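Local atomic coordinates of glycosyl hydrolase (Aspergillus fumigatus, PDB entry 2X8R), a protein that probably hydrolyses the beta-1,4 linkages between N-acetylmuramic acid and N-acetylglucosamine in bacterial peptidoglycan, as a lysozyme of glycoside hydrolase family 25. Residues A[70-75]-A[123-128]; A[22-27]-A[188-193]; A[26-31]-A[202-207]. All coordinates share one frame; numbering follows the deposited sequence.

Contact 1. Residues A[70-75]-A[123-128]; sequences TGSTQA and VNEYHH
Ala-75 and Glu-125 make the main apolar contact between these two helices: the methyl CB of Ala-75 lies 3.7 Å from CG of Glu-125 and equally near its CB. The aliphatic part of the glutamate therefore does the packing, and its first carbon also passes over the backbone of Ser-72, Glu-125 CB being 4.0 Å from Ser-72 CA. Farther out, the hydroxyl OG of Ser-72 approaches the carboxylate oxygen OE1 of Glu-125 at 3.7 Å, too long for a hydrogen bond, so the polar ends are neighbours and the carbon atoms carry the contact. Torsions explain the layout. Glu-125 sends CG anti to its backbone N (chi1 179°) and then bends at chi2 (67°), which lays its chain beside the helix at 71-75 and leaves the carboxylate alongside the Ser-72 hydroxyl; Lys-76 also touches this glutamate.

Beside this pair, Tyr-126 offers mainly its backbone to Ala-75; its side chain reaches Leu-79 and Pro-134, and its hydroxyl is hydrogen-bonded to Gly-83 O and Gly-94 N. Ala-75 also touches Phe-122. Ser-72 and Ala-75 are small, and the axes of the short segments 71-75 and 123-128 approach to 8.2 Å at a signed crossing angle of -42°. Such roughly co-directional packing is typical of successive outer helices in a TIM-barrel-like fold, here those following strands 57-63 and 95-97.

Contact 2. Residues A[22-27]-A[188-193]; sequences KKDGAQ and YKHGGD
Asp-24 meets the ring of His-190 just where the helix at 22-23 has ended, and it is the residue of 22-27 with the broadest contact to the 188-193 loop. In the model its carboxylate stands at the edge of the imidazole with the two planes nearly perpendicular (84°). The detail is doubtful, because the closest approach is too short to be real and the imidazole is probably turned over. Nearby, Lys-189 lays its CG over a face of that ring, 4.1 Å above the plane, while its NZ stays 5.7 Å from Asp-24 OD2. The opposite charges are thus near each other without forming a salt bridge.

The carbonyl of Asp-24 makes a second, water-mediated link. One water donates to Asp-24 O at 3.2 Å and is hydrogen-bonded to Tyr-188 OH at a short 2.5 Å, in the plane of the tyrosine ring at its edge. Gly-25, at positive phi (108°), is the C-prime residue of a Schellman motif: its N bonds to Lys-22 O, and Ala-26 N to Ala-21 O. This closure turns the chain from helix into strand and points Ala-26 at the loop, where its CB touches Tyr-188 OH at 3.6 Å. Tyr-188 holds CG anti to its backbone N (chi1 -174°), which carries the hydroxyl across to Ala-26 and the water.

Tyr-188 begins a type I turn ending at Gly-191, with Gly-191 N bonded to Tyr-188 O at 3.0 Å. Its ring also meets Phe-7, while His-190 rests on Ala-20 and Ala-21. With no direct hydrogen bond between the segments, the chemistry implies a surface contact bridged by one water, where any electrostatic attraction is probably modest.

Contact 3. Residues A[26-31]-A[202-207]; sequences AQFVMI and TQLRKL
Apolar packing dominates, and its central pair is Phe-28 with Leu-204: the methyl CD2 of the leucine reaches CD2 of the phenylalanine ring at 3.7 Å. The methyl arrives at a slant to the ring, and of the leucine's two branches CD2 does the touching. Leu-204 carries its CG anti to the backbone N (chi1 173°), which extends the chain from the helix toward the strand. A second, looser aliphatic contact joins Gln-27 CB to the same methyl, Leu-204 CD2, at 4.4 Å, so one branch spans two consecutive strand residues. Leu-92 and Phe-197 touch both members of the central pair, and Val-4 touches Leu-204.

No hydrogen bond crosses between the segments. Within the helix, Leu-207 N bonds to Gln-203 O at 3.0 Å; the strand bonds to its neighbours on both sides, Phe-28 with Phe-7 and Val-29 with Leu-57 and Gly-59. A buried leucine from the C-terminal helix, packed against the early residues of a parallel strand of the barrel, fits a helix covering one end of a TIM-barrel-like sheet.

Contacts 2 and 3 share Ala-26 and Gln-27 and are 13 Å apart between centres: the same chain run leaves its helix beside the 188-193 loop in contact 2, then enters the sheet where the C-terminal helix packs against it in contact 3. Contact 1 is separate, its centre 30 Å from that of contact 2, on the opposite side of the chain's centre, and 23 Å from that of contact 3, with nearest atoms about 10 Å apart. Its helices precede and follow strand 95-97. In TIM-barrel enzymes the active site lies at the C-terminal ends of the strands; contact 3, near the start of strand 26-35, probably belongs to the other end.

Contact 1. Residues A[70-75]-A[123-128]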
ATOM      1  N   THR A  70      16.674   1.652  -9.019  1.00  8.16           N
ATOM      2  CA  THR A  70      16.877   1.712  -7.570  1.00  8.61           C
ATOM      3  C   THR A  70      15.556   1.999  -6.899  1.00  8.03           C
ATOM      4  O   THR A  70      14.611   2.439  -7.561  1.00  8.19           O
ATOM      5  CB  THR A  70      17.870   2.796  -7.152  1.00  8.95           C
ATOM      6  OG1 THR A  70      17.382   4.094  -7.522  1.00 10.09           O
ATOM      7  CG2 THR A  70      19.242   2.560  -7.806  1.00 10.05           C
ATOM      8  N   GLY A  71      15.505   1.738  -5.592  1.00  8.35           N
ATOM      9  CA  GLY A  71      14.300   2.042  -4.771  1.00  8.98           C
ATOM     10  C   GLY A  71      13.992   3.542  -4.758  1.00  9.07           C
ATOM     11  O   GLY A  71      12.817   3.955  -4.879  1.00  9.34           O
ATOM     12  N   SER A  72      15.037   4.358  -4.681  1.00  9.23           N
ATOM     13  CA  SER A  72      14.863   5.811  -4.661  1.00  9.58           C
ATOM     14  C   SER A  72      14.252   6.330  -5.965  1.00  8.46           C
ATOM     15  O   SER A  72      13.354   7.197  -5.954  1.00  7.60           O
ATOM     16  CB  SER A  72      16.252   6.450  -4.451  1.00 12.03           C
ATOM     17  OG  SER A  72      16.167   7.845  -4.749  1.00 20.21           O
ATOM     18  N   THR A  73      14.708   5.792  -7.107  1.00  7.10           N
ATOM     19  CA  THR A  73      14.106   6.222  -8.392  1.00  6.80           C
ATOM     20  C   THR A  73      12.581   6.019  -8.417  1.00  6.72           C
ATOM     21  O   THR A  73      11.810   6.936  -8.820  1.00  6.44           O
ATOM     22  CB  THR A  73      14.741   5.494  -9.549  1.00  7.19           C
ATOM     23  OG1 THR A  73      16.111   5.922  -9.630  1.00  7.13           O
ATOM     24  CG2 THR A  73      14.004   5.820 -10.885  1.00  8.07           C
ATOM     25  N   GLN A  74      12.158   4.827  -7.996  1.00  6.76           N
ATOM     26  CA  GLN A  74      10.746   4.490  -7.999  1.00  6.40           C
ATOM     27  C   GLN A  74       9.947   5.304  -6.984  1.00  6.66           C
ATOM     28  O   GLN A  74       8.815   5.713  -7.302  1.00  6.94           O
ATOM     29  CB  GLN A  74      10.533   2.992  -7.869  1.00  6.74           C
ATOM     30  CG  GLN A  74      10.769   2.403  -9.269  1.00  6.57           C
ATOM     31  CD  GLN A  74      10.634   0.913  -9.338  1.00  7.22           C
ATOM     32  OE1 GLN A  74       9.639   0.353  -8.913  1.00  6.81           O
ATOM     33  NE2 GLN A  74      11.633   0.257  -9.940  1.00  7.02           N
ATOM     34  N   ALA A  75      10.515   5.539  -5.798  1.00  7.47           N
ATOM     35  CA  ALA A  75       9.928   6.471  -4.838  1.00  7.09           C
ATOM     36  C   ALA A  75       9.695   7.863  -5.449  1.00  7.72           C
ATOM     37  O   ALA A  75       8.619   8.442  -5.265  1.00  7.78           O
ATOM     38  CB  ALA A  75      10.753   6.566  -3.561  1.00  7.73           C
ATOM     39  N   VAL A 123      11.819   3.292   0.870  1.00  7.81           N
ATOM     40  CA  VAL A 123      11.132   3.850   2.028  1.00  8.82           C
ATOM     41  C   VAL A 123      11.862   5.058   2.599  1.00  8.89           C
ATOM     42  O   VAL A 123      11.234   6.037   3.021  1.00  8.76           O
ATOM     43  CB  VAL A 123      10.757   2.785   3.124  1.00  9.77           C
ATOM     44  CG1 VAL A 123      10.062   1.595   2.495  1.00  9.78           C
ATOM     45  CG2 VAL A 123      11.990   2.339   3.924  1.00 11.54           C
ATOM     46  N   ASN A 124      13.187   5.037   2.543  1.00  9.07           N
ATOM     47  CA  ASN A 124      13.918   6.218   3.018  1.00 10.37           C
ATOM     48  C   ASN A 124      13.672   7.440   2.144  1.00 10.33           C
ATOM     49  O   ASN A 124      13.529   8.544   2.663  1.00  8.75           O
ATOM     50  CB  ASN A 124      15.398   5.892   3.079  1.00 12.14           C
ATOM     51  CG  ASN A 124      15.716   4.946   4.211  1.00 16.22           C
ATOM     52  OD1 ASN A 124      14.913   4.765   5.127  1.00 18.78           O
ATOM     53  ND2 ASN A 124      16.888   4.347   4.167  1.00 15.67           N
ATOM     54  N   GLU A 125      13.672   7.257   0.819  1.00  9.48           N
ATOM     55  CA  GLU A 125      13.361   8.365  -0.087  1.00  9.11           C
ATOM     56  C   GLU A 125      11.967   8.917   0.199  1.00  9.04           C
ATOM     57  O   GLU A 125      11.756  10.155   0.218  1.00  8.06           O
ATOM     58  CB  GLU A 125      13.548   7.996  -1.573  1.00 12.02           C
ATOM     59  CG  GLU A 125      13.192   9.149  -2.546  1.00 13.01           C
ATOM     60  CD  GLU A 125      14.142  10.364  -2.472  1.00 17.90           C
ATOM     61  OE1 GLU A 125      15.299  10.245  -2.045  1.00 20.47           O
ATOM     62  OE2 GLU A 125      13.717  11.452  -2.864  1.00 23.17           O
ATOM     63  N   TYR A 126      11.010   8.003   0.419  1.00  7.33           N
ATOM     64  CA  TYR A 126       9.637   8.398   0.653  1.00  7.54           C
ATOM     65  C   TYR A 126       9.561   9.257   1.924  1.00  7.80           C
ATOM     66  O   TYR A 126       8.932  10.309   1.948  1.00  8.07           O
ATOM     67  CB  TYR A 126       8.673   7.202   0.710  1.00  6.64           C
ATOM     68  CG  TYR A 126       7.251   7.672   0.677  1.00  6.74           C
ATOM     69  CD1 TYR A 126       6.545   7.833  -0.541  1.00  6.44           C
ATOM     70  CD2 TYR A 126       6.615   8.021   1.863  1.00  6.55           C
ATOM     71  CE1 TYR A 126       5.215   8.322  -0.544  1.00  6.06           C
ATOM     72  CE2 TYR A 126       5.295   8.523   1.854  1.00  5.85           C
ATOM     73  CZ  TYR A 126       4.623   8.660   0.646  1.00  5.63           C
ATOM     74  OH  TYR A 126       3.358   9.179   0.612  1.00  5.61           O
ATOM     75  N   HIS A 127      10.262   8.810   2.958  1.00  8.46           N
ATOM     76  CA  HIS A 127      10.265   9.513   4.242  1.00  9.27           C
ATOM     77  C   HIS A 127      10.974  10.865   4.128  1.00 10.14           C
ATOM     78  O   HIS A 127      10.523  11.853   4.713  1.00  8.57           O
ATOM     79  CB  HIS A 127      10.857   8.605   5.332  1.00 12.02           C
ATOM     80  CG  HIS A 127      11.022   9.286   6.658  1.00 13.01           C
ATOM     81  ND1 HIS A 127       9.993   9.386   7.568  1.00 15.28           N
ATOM     82  CD2 HIS A 127      12.063   9.969   7.189  1.00 12.47           C
ATOM     83  CE1 HIS A 127      10.401  10.069   8.626  1.00 12.84           C
ATOM     84  NE2 HIS A 127      11.649  10.440   8.417  1.00 17.02           N
ATOM     85  N   HIS A 128      12.056  10.892   3.338  1.00 10.33           N
ATOM     86  CA  HIS A 128      12.829  12.135   3.128  1.00 11.13           C
ATOM     87  C   HIS A 128      11.928  13.198   2.514  1.00 10.34           C
ATOM     88  O   HIS A 128      11.946  14.369   2.933  1.00 10.02           O
ATOM     89  CB  HIS A 128      14.049  11.865   2.211  1.00 13.24           C
ATOM     90  CG  HIS A 128      14.978  13.030   2.062  1.00 16.76           C
ATOM     91  ND1 HIS A 128      16.105  13.212   2.846  1.00 20.09           N
ATOM     92  CD2 HIS A 128      14.933  14.098   1.220  1.00 16.53           C
ATOM     93  CE1 HIS A 128      16.717  14.331   2.484  1.00 15.49           C
ATOM     94  NE2 HIS A 128      16.021  14.890   1.510  1.00 19.46           N
TER

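Contact 2. Residues A[22-27]-A[188-193]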
ATOM      1  N   LYS A  22     -18.842   4.100   0.586  1.00 10.68           N
ATOM      2  CA  LYS A  22     -18.888   4.854   1.848  1.00 12.57           C
ATOM      3  C   LYS A  22     -20.196   4.525   2.625  1.00 12.26           C
ATOM      4  O   LYS A  22     -20.174   4.305   3.833  1.00 12.60           O
ATOM      5  CB  LYS A  22     -18.731   6.375   1.585  1.00 13.50           C
ATOM      6  CG  LYS A  22     -18.706   7.271   2.884  1.00 16.98           C
ATOM      7  CD  LYS A  22     -17.314   7.756   3.210  1.00 19.50           C
ATOM      8  CE  LYS A  22     -17.234   8.795   4.318  1.00 17.43           C
ATOM      9  NZ  LYS A  22     -17.985   8.382   5.496  1.00 19.86           N
ATOM     10  N   LYS A  23     -21.301   4.428   1.907  1.00 13.55           N
ATOM     11  CA  LYS A  23     -22.596   4.136   2.550  1.00 17.62           C
ATOM     12  C   LYS A  23     -22.511   2.760   3.203  1.00 15.01           C
ATOM     13  O   LYS A  23     -23.130   2.507   4.236  1.00 14.56           O
ATOM     14  CB  LYS A  23     -23.720   4.206   1.515  1.00 19.51           C
ATOM     15  CG  LYS A  23     -25.161   4.020   2.044  1.00 26.19           C
ATOM     16  CD  LYS A  23     -25.456   4.821   3.345  1.00 29.08           C
ATOM     17  CE  LYS A  23     -26.148   6.172   3.100  1.00 37.29           C
ATOM     18  NZ  LYS A  23     -27.620   5.956   2.870  1.00 33.76           N
ATOM     19  N   ASP A  24     -21.759   1.866   2.567  1.00 12.93           N
ATOM     20  CA  ASP A  24     -21.613   0.492   3.019  1.00 15.03           C
ATOM     21  C   ASP A  24     -20.498   0.298   4.060  1.00 14.80           C
ATOM     22  O   ASP A  24     -20.237  -0.827   4.472  1.00 16.07           O
ATOM     23  CB  ASP A  24     -21.408  -0.402   1.797  1.00 14.49           C
ATOM     24  CG  ASP A  24     -21.890  -1.853   2.016  1.00 19.81           C
ATOM     25  OD1 ASP A  24     -22.684  -2.155   2.965  1.00 21.04           O
ATOM     26  OD2 ASP A  24     -21.458  -2.690   1.203  1.00 20.44           O
ATOM     27  N   GLY A  25     -19.900   1.397   4.534  1.00 12.38           N
ATOM     28  CA  GLY A  25     -18.987   1.350   5.680  1.00 11.18           C
ATOM     29  C   GLY A  25     -17.515   1.562   5.332  1.00 11.62           C
ATOM     30  O   GLY A  25     -16.680   1.606   6.227  1.00 10.89           O
ATOM     31  N   ALA A  26     -17.208   1.688   4.043  1.00 10.22           N
ATOM     32  CA  ALA A  26     -15.797   1.892   3.629  1.00  9.96           C
ATOM     33  C   ALA A  26     -15.404   3.316   4.031  1.00 10.78           C
ATOM     34  O   ALA A  26     -16.157   4.288   3.760  1.00 13.19           O
ATOM     35  CB  ALA A  26     -15.629   1.681   2.107  1.00 11.31           C
ATOM     36  N   GLN A  27     -14.234   3.458   4.638  1.00  9.12           N
ATOM     37  CA  GLN A  27     -13.813   4.783   5.099  1.00  9.34           C
ATOM     38  C   GLN A  27     -12.532   5.224   4.460  1.00  8.25           C
ATOM     39  O   GLN A  27     -12.149   6.394   4.580  1.00  7.86           O
ATOM     40  CB  GLN A  27     -13.670   4.788   6.618  1.00  9.91           C
ATOM     41  CG  GLN A  27     -14.941   4.367   7.359  1.00 12.31           C
ATOM     42  CD  GLN A  27     -16.060   5.367   7.211  1.00 17.24           C
ATOM     43  OE1 GLN A  27     -17.244   5.004   7.313  1.00 24.69           O
ATOM     44  NE2 GLN A  27     -15.718   6.610   6.962  1.00 13.37           N
ATOM     45  N   TYR A 188     -13.839  -7.522  -3.331  1.00 14.32           N
ATOM     46  CA  TYR A 188     -14.682  -6.582  -2.600  1.00 12.83           C
ATOM     47  C   TYR A 188     -15.851  -6.127  -3.463  1.00 12.51           C
ATOM     48  O   TYR A 188     -15.679  -5.809  -4.635  1.00 10.69           O
ATOM     49  CB  TYR A 188     -13.846  -5.397  -2.147  1.00 13.27           C
ATOM     50  CG  TYR A 188     -14.586  -4.424  -1.257  1.00 12.89           C
ATOM     51  CD1 TYR A 188     -15.249  -4.860  -0.111  1.00 13.64           C
ATOM     52  CD2 TYR A 188     -14.586  -3.071  -1.551  1.00 12.93           C
ATOM     53  CE1 TYR A 188     -15.909  -3.944   0.715  1.00 12.63           C
ATOM     54  CE2 TYR A 188     -15.241  -2.147  -0.738  1.00 13.97           C
ATOM     55  CZ  TYR A 188     -15.890  -2.602   0.404  1.00 13.65           C
ATOM     56  OH  TYR A 188     -16.561  -1.713   1.224  1.00 16.32           O
ATOM     57  N   LYS A 189     -17.051  -6.122  -2.876  1.00 13.66           N
ATOM     58  CA  LYS A 189     -18.263  -5.742  -3.577  1.00 14.04           C
ATOM     59  C   LYS A 189     -18.129  -4.446  -4.379  1.00 13.81           C
ATOM     60  O   LYS A 189     -18.613  -4.357  -5.514  1.00 14.13           O
ATOM     61  CB  LYS A 189     -19.478  -5.671  -2.611  1.00 17.37           C
ATOM     62  CG  LYS A 189     -20.729  -5.137  -3.276  1.00 18.43           C
ATOM     63  CD  LYS A 189     -21.972  -5.218  -2.404  1.00 22.77           C
ATOM     64  CE  LYS A 189     -23.270  -5.075  -3.204  1.00 23.41           C
ATOM     65  NZ  LYS A 189     -23.426  -3.859  -4.067  1.00 29.95           N
ATOM     66  N   HIS A 190     -17.483  -3.435  -3.802  1.00 12.32           N
ATOM     67  CA  HIS A 190     -17.448  -2.125  -4.449  1.00 13.89           C
ATOM     68  C   HIS A 190     -16.261  -1.937  -5.371  1.00 13.23           C
ATOM     69  O   HIS A 190     -16.079  -0.873  -5.944  1.00 14.34           O
ATOM     70  CB  HIS A 190     -17.574  -1.034  -3.414  1.00 15.43           C
ATOM     71  CG  HIS A 190     -18.871  -1.116  -2.689  1.00 17.32           C
ATOM     72  ND1 HIS A 190     -18.982  -1.601  -1.405  1.00 20.00           N
ATOM     73  CD2 HIS A 190     -20.132  -0.884  -3.116  1.00 17.05           C
ATOM     74  CE1 HIS A 190     -20.254  -1.593  -1.045  1.00 17.74           C
ATOM     75  NE2 HIS A 190     -20.970  -1.169  -2.070  1.00 20.07           N
ATOM     76  N   GLY A 191     -15.519  -3.011  -5.560  1.00 12.88           N
ATOM     77  CA  GLY A 191     -14.402  -3.013  -6.510  1.00 11.28           C
ATOM     78  C   GLY A 191     -13.081  -3.341  -5.827  1.00 10.79           C
ATOM     79  O   GLY A 191     -12.863  -3.004  -4.664  1.00  9.85           O
ATOM     80  N   GLY A 192     -12.192  -3.992  -6.565  1.00  9.47           N
ATOM     81  CA  GLY A 192     -10.841  -4.261  -6.071  1.00  8.38           C
ATOM     82  C   GLY A 192     -10.764  -5.237  -4.885  1.00  8.27           C
ATOM     83  O   GLY A 192     -11.513  -6.232  -4.809  1.00  8.62           O
ATOM     84  N   ASP A 193      -9.866  -4.941  -3.949  0.50  7.51           N
ATOM     85  CA  ASP A 193      -9.584  -5.813  -2.814  0.50  7.63           C
ATOM     86  C   ASP A 193     -10.196  -5.228  -1.538  0.50  7.78           C
ATOM     87  O   ASP A 193     -10.277  -4.007  -1.395  0.50  8.25           O
ATOM     88  CB  ASP A 193      -8.072  -5.934  -2.616  0.50  7.43           C
ATOM     89  CG  ASP A 193      -7.341  -6.377  -3.877  0.50  7.47           C
ATOM     90  OD1 ASP A 193      -7.573  -7.509  -4.372  0.50  6.77           O
ATOM     91  OD2 ASP A 193      -6.462  -5.624  -4.319  0.50  6.41           O
TER
HETATM   92  O   HOH W   1     -18.130  -2.725   2.956  1.00 22.08           O

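Contact 3. Residues A[26-31]-A[202-207]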
ATOM      1  N   ALA A  26     -17.208   1.688   4.043  1.00 10.22           N
ATOM      2  CA  ALA A  26     -15.797   1.892   3.629  1.00  9.96           C
ATOM      3  C   ALA A  26     -15.404   3.316   4.031  1.00 10.78           C
ATOM      4  O   ALA A  26     -16.157   4.288   3.760  1.00 13.19           O
ATOM      5  CB  ALA A  26     -15.629   1.681   2.107  1.00 11.31           C
ATOM      6  N   GLN A  27     -14.234   3.458   4.638  1.00  9.12           N
ATOM      7  CA  GLN A  27     -13.813   4.783   5.099  1.00  9.34           C
ATOM      8  C   GLN A  27     -12.532   5.224   4.460  1.00  8.25           C
ATOM      9  O   GLN A  27     -12.149   6.394   4.580  1.00  7.86           O
ATOM     10  CB  GLN A  27     -13.670   4.788   6.618  1.00  9.91           C
ATOM     11  CG  GLN A  27     -14.941   4.367   7.359  1.00 12.31           C
ATOM     12  CD  GLN A  27     -16.060   5.367   7.211  1.00 17.24           C
ATOM     13  OE1 GLN A  27     -17.244   5.004   7.313  1.00 24.69           O
ATOM     14  NE2 GLN A  27     -15.718   6.610   6.962  1.00 13.37           N
ATOM     15  N   PHE A  28     -11.846   4.284   3.820  1.00  7.23           N
ATOM     16  CA  PHE A  28     -10.583   4.630   3.179  1.00  6.63           C
ATOM     17  C   PHE A  28     -10.341   3.774   1.974  1.00  6.54           C
ATOM     18  O   PHE A  28     -10.865   2.654   1.845  1.00  5.69           O
ATOM     19  CB  PHE A  28      -9.382   4.456   4.149  1.00  6.49           C
ATOM     20  CG  PHE A  28      -9.098   3.002   4.549  1.00  6.81           C
ATOM     21  CD1 PHE A  28      -8.128   2.259   3.862  1.00  6.58           C
ATOM     22  CD2 PHE A  28      -9.759   2.414   5.629  1.00  6.61           C
ATOM     23  CE1 PHE A  28      -7.856   0.930   4.245  1.00  7.07           C
ATOM     24  CE2 PHE A  28      -9.510   1.083   6.016  1.00  6.86           C
ATOM     25  CZ  PHE A  28      -8.540   0.341   5.313  1.00  6.74           C
ATOM     26  N   VAL A  29      -9.498   4.288   1.107  1.00  6.35           N
ATOM     27  CA  VAL A  29      -9.133   3.523  -0.099  1.00  6.86           C
ATOM     28  C   VAL A  29      -7.702   3.854  -0.541  1.00  7.15           C
ATOM     29  O   VAL A  29      -7.296   5.019  -0.522  1.00  7.89           O
ATOM     30  CB  VAL A  29     -10.130   3.845  -1.255  1.00  6.48           C
ATOM     31  CG1 VAL A  29     -10.112   5.334  -1.625  1.00  6.54           C
ATOM     32  CG2 VAL A  29      -9.898   2.966  -2.486  1.00  6.25           C
ATOM     33  N   MET A  30      -6.968   2.811  -0.938  0.50  6.54           N
ATOM     34  CA  MET A  30      -5.640   2.956  -1.542  0.50  6.19           C
ATOM     35  C   MET A  30      -5.781   2.735  -3.029  0.50  6.08           C
ATOM     36  O   MET A  30      -6.518   1.848  -3.468  0.50  6.01           O
ATOM     37  CB  MET A  30      -4.641   1.960  -0.949  0.50  6.15           C
ATOM     38  CG  MET A  30      -4.311   2.236   0.504  0.50  6.21           C
ATOM     39  SD  MET A  30      -5.328   1.362   1.673  0.50  5.82           S
ATOM     40  CE  MET A  30      -4.745  -0.314   1.400  0.50  6.16           C
ATOM     41  N   ILE A  31      -5.112   3.581  -3.802  1.00  6.05           N
ATOM     42  CA  ILE A  31      -5.386   3.668  -5.260  1.00  5.53           C
ATOM     43  C   ILE A  31      -4.090   3.568  -6.035  1.00  6.01           C
ATOM     44  O   ILE A  31      -3.189   4.347  -5.774  1.00  6.76           O
ATOM     45  CB  ILE A  31      -6.089   5.007  -5.643  1.00  5.35           C
ATOM     46  CG1 ILE A  31      -7.397   5.172  -4.835  1.00  4.92           C
ATOM     47  CG2 ILE A  31      -6.369   5.016  -7.182  1.00  4.58           C
ATOM     48  CD1 ILE A  31      -7.902   6.648  -4.843  1.00  5.51           C
ATOM     49  N   THR A 202     -10.612   6.757  15.123  1.00  8.32           N
ATOM     50  CA  THR A 202      -9.682   7.741  15.684  1.00  8.79           C
ATOM     51  C   THR A 202      -8.225   7.360  15.367  1.00  9.17           C
ATOM     52  O   THR A 202      -7.419   8.264  15.062  1.00 10.32           O
ATOM     53  CB  THR A 202      -9.871   8.026  17.207  1.00  9.51           C
ATOM     54  OG1 THR A 202      -9.878   6.804  17.896  1.00 10.22           O
ATOM     55  CG2 THR A 202     -11.184   8.750  17.465  1.00  9.51           C
ATOM     56  N   GLN A 203      -7.895   6.068  15.442  1.00  8.40           N
ATOM     57  CA  GLN A 203      -6.537   5.624  15.123  1.00  9.30           C
ATOM     58  C   GLN A 203      -6.258   5.652  13.637  1.00  8.87           C
ATOM     59  O   GLN A 203      -5.108   5.879  13.223  1.00  7.77           O
ATOM     60  CB  GLN A 203      -6.266   4.231  15.698  1.00 11.65           C
ATOM     61  CG  GLN A 203      -6.127   4.267  17.227  1.00 13.95           C
ATOM     62  CD  GLN A 203      -5.016   5.213  17.693  1.00 19.54           C
ATOM     63  OE1 GLN A 203      -3.828   4.999  17.413  1.00 23.58           O
ATOM     64  NE2 GLN A 203      -5.396   6.271  18.393  1.00 23.27           N
ATOM     65  N   LEU A 204      -7.278   5.384  12.827  1.00  8.12           N
ATOM     66  CA  LEU A 204      -7.110   5.570  11.383  1.00  7.88           C
ATOM     67  C   LEU A 204      -6.778   7.037  11.044  1.00  8.42           C
ATOM     68  O   LEU A 204      -5.834   7.311  10.248  1.00  6.83           O
ATOM     69  CB  LEU A 204      -8.339   5.075  10.602  1.00  7.60           C
ATOM     70  CG  LEU A 204      -8.409   5.333   9.093  1.00  8.14           C
ATOM     71  CD1 LEU A 204      -7.208   4.677   8.440  1.00  7.93           C
ATOM     72  CD2 LEU A 204      -9.716   4.733   8.574  1.00  8.12           C
ATOM     73  N   ARG A 205      -7.530   7.987  11.612  1.00  8.67           N
ATOM     74  CA  ARG A 205      -7.179   9.412  11.377  1.00  9.44           C
ATOM     75  C   ARG A 205      -5.731   9.762  11.823  1.00  8.77           C
ATOM     76  O   ARG A 205      -5.115  10.657  11.241  1.00  7.43           O
ATOM     77  CB  ARG A 205      -8.203  10.336  12.052  1.00 10.74           C
ATOM     78  CG  ARG A 205      -9.567  10.203  11.385  1.00 11.94           C
ATOM     79  CD  ARG A 205     -10.529  11.393  11.658  1.00 15.95           C
ATOM     80  NE  ARG A 205     -11.894  11.097  11.219  1.00 17.33           N
ATOM     81  CZ  ARG A 205     -12.342  11.175   9.964  1.00 21.49           C
ATOM     82  NH1 ARG A 205     -11.545  11.550   8.959  1.00 21.06           N
ATOM     83  NH2 ARG A 205     -13.610  10.876   9.701  1.00 20.18           N
ATOM     84  N   LYS A 206      -5.216   9.079  12.849  0.50  9.21           N
ATOM     85  CA  LYS A 206      -3.825   9.278  13.277  0.50  9.81           C
ATOM     86  C   LYS A 206      -2.854   8.687  12.259  0.50  9.57           C
ATOM     87  O   LYS A 206      -1.775   9.241  12.027  0.50  9.52           O
ATOM     88  CB  LYS A 206      -3.558   8.640  14.637  0.50 11.36           C
ATOM     89  CG  LYS A 206      -4.143   9.353  15.847  0.50 11.90           C
ATOM     90  CD  LYS A 206      -3.455   8.765  17.107  0.50 12.51           C
ATOM     91  CE  LYS A 206      -4.164   9.090  18.408  0.50 13.18           C
ATOM     92  NZ  LYS A 206      -4.719  10.473  18.382  0.50 13.97           N
ATOM     93  N   LEU A 207      -3.218   7.558  11.654  1.00  8.82           N
ATOM     94  CA  LEU A 207      -2.381   7.032  10.550  1.00  8.31           C
ATOM     95  C   LEU A 207      -2.325   8.101   9.446  1.00  7.86           C
ATOM     96  O   LEU A 207      -1.264   8.326   8.881  1.00  7.06           O
ATOM     97  CB  LEU A 207      -2.971   5.726   9.989  1.00  8.33           C
ATOM     98  CG  LEU A 207      -2.286   5.127   8.738  1.00  8.83           C
ATOM     99  CD1 LEU A 207      -0.793   4.735   8.999  1.00  9.51           C
ATOM    100  CD2 LEU A 207      -3.155   3.993   8.186  1.00  9.03           C
TER